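Transcriptional activator ToxR (Vibrio vulnificus, PDB 6UTC) is a membrane-spanning transcription activator whose periplasmic domain, the part modelled here, probably senses bile salts and interacts with its partner ToxS. Local coordinates at residues 35-38 and 39-42; 43-46 and 47-50. All coordinates share one frame; numbering follows the deposited sequence.

Interaction 1 (35-38 and 39-42); sequences PLQA and WMPS. With SO4 (sulfate ion), chain B.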
loop_
_atom_site.group_PDB
_atom_site.type_symbol
_atom_site.label_atom_id
_atom_site.label_comp_id
_atom_site.label_asym_id
_atom_site.label_seq_id
_atom_site.Cartn_x
_atom_site.Cartn_y
_atom_site.Cartn_z
ATOM N N PRO A 35 -6.170 -14.072 2.744
ATOM C CA PRO A 35 -4.718 -13.959 2.570
ATOM C C PRO A 35 -4.327 -13.078 1.389
ATOM O O PRO A 35 -4.989 -13.052 0.352
ATOM C CB PRO A 35 -4.273 -15.412 2.355
ATOM C CG PRO A 35 -5.385 -16.246 2.934
ATOM C CD PRO A 35 -6.625 -15.476 2.677
ATOM N N LEU A 36 -3.224 -12.354 1.571
ATOM C CA LEU A 36 -2.686 -11.470 0.549
ATOM C C LEU A 36 -1.220 -11.729 0.238
ATOM O O LEU A 36 -0.642 -10.991 -0.565
ATOM C CB LEU A 36 -2.868 -10.004 0.963
ATOM C CG LEU A 36 -4.308 -9.510 0.949
ATOM C CD1 LEU A 36 -4.382 -8.123 1.567
ATOM C CD2 LEU A 36 -4.865 -9.500 -0.477
ATOM N N GLN A 37 -0.616 -12.768 0.819
ATOM C CA GLN A 37 0.814 -13.019 0.637
ATOM C C GLN A 37 1.239 -12.997 -0.834
ATOM O O GLN A 37 2.320 -12.492 -1.169
ATOM C CB GLN A 37 1.197 -14.348 1.307
ATOM C CG GLN A 37 2.653 -14.757 1.122
ATOM C CD GLN A 37 3.627 -13.737 1.677
ATOM O OE1 GLN A 37 3.388 -13.137 2.725
ATOM N NE2 GLN A 37 4.734 -13.531 0.969
ATOM N N ALA A 38 0.398 -13.510 -1.730
ATOM C CA ALA A 38 0.752 -13.559 -3.145
ATOM C C ALA A 38 0.970 -12.174 -3.751
ATOM O O ALA A 38 1.649 -12.051 -4.777
ATOM C CB ALA A 38 -0.324 -14.295 -3.941
ATOM N N TRP A 39 0.398 -11.138 -3.159
ATOM C CA TRP A 39 0.559 -9.786 -3.669
ATOM C C TRP A 39 1.802 -9.095 -3.144
ATOM O O TRP A 39 2.091 -7.979 -3.573
ATOM C CB TRP A 39 -0.659 -8.943 -3.286
ATOM C CG TRP A 39 -1.893 -9.281 -4.058
ATOM C CD1 TRP A 39 -2.854 -10.204 -3.726
ATOM C CD2 TRP A 39 -2.316 -8.687 -5.285
ATOM N NE1 TRP A 39 -3.840 -10.218 -4.686
ATOM C CE2 TRP A 39 -3.542 -9.285 -5.645
ATOM C CE3 TRP A 39 -1.781 -7.697 -6.115
ATOM C CZ2 TRP A 39 -4.234 -8.935 -6.797
ATOM C CZ3 TRP A 39 -2.472 -7.345 -7.268
ATOM C CH2 TRP A 39 -3.690 -7.962 -7.591
ATOM N N MET A 40 2.548 -9.718 -2.234
ATOM C CA MET A 40 3.620 -8.979 -1.576
ATOM C C MET A 40 4.676 -8.422 -2.521
ATOM O O MET A 40 5.081 -7.272 -2.312
ATOM C CB MET A 40 4.211 -9.744 -0.384
ATOM C CG MET A 40 3.316 -9.759 0.865
ATOM S SD MET A 40 2.772 -8.134 1.488
ATOM C CE MET A 40 4.313 -7.230 1.613
ATOM N N PRO A 41 5.162 -9.136 -3.544
ATOM C CA PRO A 41 6.152 -8.504 -4.425
ATOM C C PRO A 41 5.619 -7.260 -5.108
ATOM O O PRO A 41 6.353 -6.272 -5.249
ATOM C CB PRO A 41 6.516 -9.626 -5.405
ATOM C CG PRO A 41 6.272 -10.858 -4.637
ATOM C CD PRO A 41 5.029 -10.573 -3.837
ATOM N N SER A 42 4.342 -7.274 -5.509
ATOM C CA SER A 42 3.732 -6.085 -6.095
ATOM C C SER A 42 3.589 -4.980 -5.069
ATOM O O SER A 42 3.863 -3.816 -5.373
ATOM C CB SER A 42 2.347 -6.403 -6.644
ATOM O OG SER A 42 2.415 -7.368 -7.673
HETATM S S SO4 B . -1.716 -13.426 4.770
HETATM O O1 SO4 B . -2.492 -14.490 5.403
HETATM O O2 SO4 B . -2.582 -12.288 4.478
HETATM O O3 SO4 B . -1.192 -13.941 3.499
HETATM O O4 SO4 B . -0.626 -13.037 5.657
HETATM O O HOH W 1 2.849 -9.845 -6.417
#
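Trp39 N donates to Leu36 O at 2.8 Å, and Met40 N donates to Gln37 O at 3.0 Å in the straighter of the two bonds (N-H...O 166°). These i-to-i+3 backbone hydrogen bonds wind the chain from Leu36 onward into a 3-10 turn. Ala38 O and Ser42 N, four residues apart and too distant to bond directly, are joined through a water, which donates to Ala38 O at 3.0 Å and accepts from Ser42 N.

The apolar contact is Leu36 against Trp39. Leu36 CD2 comes to 3.9 Å from Trp39 CD1, the two side chains slanting across each other, while Leu36 O lies at the indole edge, in the plane of the ring. With CG anti to the carbonyl carbon (chi1 -73°), the Trp39 indole swings back beside its own N, which brings CD1 toward Leu36. Both residues are buried against Leu73 of strand 72-78, and Trp39 NE1 gives its hydrogen to Gly68 O.

Exposed Gln37 reaches over buried Met40: its side chain, bent at chi2 (60°), crosses that of Met40 at about a right angle and brings Gln37 OE1 to 3.9 Å from Met40 CG.

A sulfate, probably from the crystallisation liquor, sits ahead of the turn. Leu36 N donates to its O2 at 3.0 Å and, less directly, to O3, while Gln37 N reaches the same O3 at 3.0 Å; Arg17 holds the ion as well. Backbone N-H groups turned to an anion are characteristic of the N-terminal end of a helical turn, here the 3-10 turn that leads into helix 40-52.

Interaction 2 (43-46 and 47-50); sequences IRQC and VNKY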
loop_
_atom_site.group_PDB
_atom_site.type_symbol
_atom_site.label_atom_id
_atom_site.label_comp_id
_atom_site.label_asym_id
_atom_site.label_seq_id
_atom_site.Cartn_x
_atom_site.Cartn_y
_atom_site.Cartn_z
ATOM N N ILE A 43 3.131 -5.322 -3.861
ATOM C CA ILE A 43 2.989 -4.311 -2.818
ATOM C C ILE A 43 4.333 -3.672 -2.513
ATOM O O ILE A 43 4.432 -2.451 -2.369
ATOM C CB ILE A 43 2.334 -4.908 -1.557
ATOM C CG1 ILE A 43 0.884 -5.318 -1.829
ATOM C CG2 ILE A 43 2.370 -3.889 -0.420
ATOM C CD1 ILE A 43 0.286 -6.140 -0.701
ATOM N N ARG A 44 5.390 -4.485 -2.408
ATOM C CA ARG A 44 6.709 -3.935 -2.107
ATOM C C ARG A 44 7.171 -2.974 -3.190
ATOM O O ARG A 44 7.735 -1.916 -2.895
ATOM C CB ARG A 44 7.728 -5.061 -1.913
ATOM C CG ARG A 44 7.501 -5.880 -0.650
ATOM C CD ARG A 44 8.432 -7.073 -0.619
ATOM N NE ARG A 44 8.035 -8.041 0.402
ATOM C CZ ARG A 44 7.812 -9.324 0.166
ATOM N NH1 ARG A 44 7.960 -9.835 -1.054
ATOM N NH2 ARG A 44 7.432 -10.111 1.164
ATOM N N GLN A 45 6.943 -3.324 -4.454
ATOM C CA GLN A 45 7.321 -2.419 -5.529
ATOM C C GLN A 45 6.522 -1.131 -5.455
ATOM O O GLN A 45 7.070 -0.039 -5.641
ATOM C CB GLN A 45 7.130 -3.087 -6.888
ATOM C CG GLN A 45 7.484 -2.176 -8.068
ATOM C CD GLN A 45 8.981 -1.975 -8.231
ATOM O OE1 GLN A 45 9.780 -2.391 -7.384
ATOM N NE2 GLN A 45 9.374 -1.340 -9.329
ATOM N N CYS A 46 5.227 -1.241 -5.172
ATOM C CA CYS A 46 4.377 -0.060 -5.067
ATOM C C CYS A 46 4.848 0.860 -3.945
ATOM O O CYS A 46 4.971 2.073 -4.134
ATOM C CB CYS A 46 2.930 -0.495 -4.853
ATOM S SG CYS A 46 1.721 0.832 -5.089
ATOM N N VAL A 47 5.148 0.292 -2.779
ATOM C CA VAL A 47 5.657 1.098 -1.672
ATOM C C VAL A 47 6.986 1.741 -2.046
ATOM O O VAL A 47 7.227 2.920 -1.751
ATOM C CB VAL A 47 5.745 0.241 -0.400
ATOM C CG1 VAL A 47 6.438 1.005 0.741
ATOM C CG2 VAL A 47 4.339 -0.222 0.012
ATOM N N ASN A 48 7.865 0.984 -2.715
ATOM C CA ASN A 48 9.135 1.538 -3.196
ATOM C C ASN A 48 8.909 2.758 -4.083
ATOM O O ASN A 48 9.542 3.805 -3.899
ATOM C CB ASN A 48 9.880 0.450 -3.981
ATOM C CG ASN A 48 11.128 0.970 -4.713
ATOM O OD1 ASN A 48 11.034 1.625 -5.759
ATOM N ND2 ASN A 48 12.292 0.652 -4.176
ATOM N N LYS A 49 8.022 2.636 -5.069
ATOM C CA LYS A 49 7.810 3.733 -6.005
ATOM C C LYS A 49 7.105 4.903 -5.332
ATOM O O LYS A 49 7.392 6.069 -5.635
ATOM C CB LYS A 49 7.024 3.255 -7.224
ATOM C CG LYS A 49 7.636 2.060 -7.923
ATOM C CD LYS A 49 9.122 2.214 -8.164
ATOM C CE LYS A 49 9.411 3.208 -9.259
ATOM N NZ LYS A 49 10.869 3.207 -9.602
ATOM N N TYR A 50 6.193 4.614 -4.402
ATOM C CA TYR A 50 5.484 5.687 -3.719
ATOM C C TYR A 50 6.438 6.497 -2.869
ATOM O O TYR A 50 6.320 7.726 -2.786
ATOM C CB TYR A 50 4.380 5.082 -2.868
ATOM C CG TYR A 50 3.384 6.085 -2.336
ATOM C CD1 TYR A 50 2.317 6.499 -3.115
ATOM C CD2 TYR A 50 3.497 6.596 -1.055
ATOM C CE1 TYR A 50 1.389 7.407 -2.643
ATOM C CE2 TYR A 50 2.566 7.508 -0.568
ATOM C CZ TYR A 50 1.516 7.900 -1.373
ATOM O OH TYR A 50 0.571 8.800 -0.916
#
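Val47, Cys46 and Gln45 carry this contact, a single run of alpha-helix in which each carbonyl of 43-46 takes the N-H four residues on. Val47 N donates to Ile43 O at 2.9 Å, and Val47 CG2 comes down on the same oxygen at 3.3 Å. That branch lies beside its own backbone N because CG1 is the one placed anti to it (chi1 173°). From there CG2 also meets Ile43 CG2 at 4.2 Å, a light methyl contact between slanting side chains on the buried side.

At Cys46 the carbonyl is the acceptor for the next turn: Tyr50 N donates to Cys46 O at 2.8 Å. Tyr50 CB lies 3.3 Å from Cys46 O as well. The SG of Cys46 is joined in a disulfide to Cys103, so the middle of the helix is tied covalently to the C-terminal end of the chain.

Gln45 works on the outer side. Lys49 N donates to Gln45 O, and the two long side chains run side by side in the same direction, Gln45 NE2 lying 3.7 Å from Lys49 CD. The contact is with the aliphatic part of the lysine, whose NZ forms a salt bridge with Glu52.

Helix 40-52 is the crossover of the beta-alpha-beta unit linking parallel strands 25-30 and 62-67. Its inner face beds Ile43 on Val27 and Leu73, Val47 on Val25 and Tyr77, and Cys46 on Leu75 and Tyr77 of strand 72-78.

Overall arrangement
Interaction 1 forms the entry to helix 40-52 and interaction 2 its middle; their segments adjoin in the sequence, with centres about 12 Å apart. Interaction 1 lies farther out: its centre is about 11 Å from the centre of the chain, against about 7 Å for that of interaction 2. Each is partly buried, and both send apolar side chains onto Leu73 of strand 72-78: Leu36 and Trp39 from the first, Ile43 from the second. The chemistry changes with place. At the entry, i-to-i+3 backbone bonds, a bridging water and a sulfate deal with polar backbone atoms, whereas residues 43-50 have regular i-to-i+4 alpha-helical bonding and a disulfide fastening the helix to the chain's end.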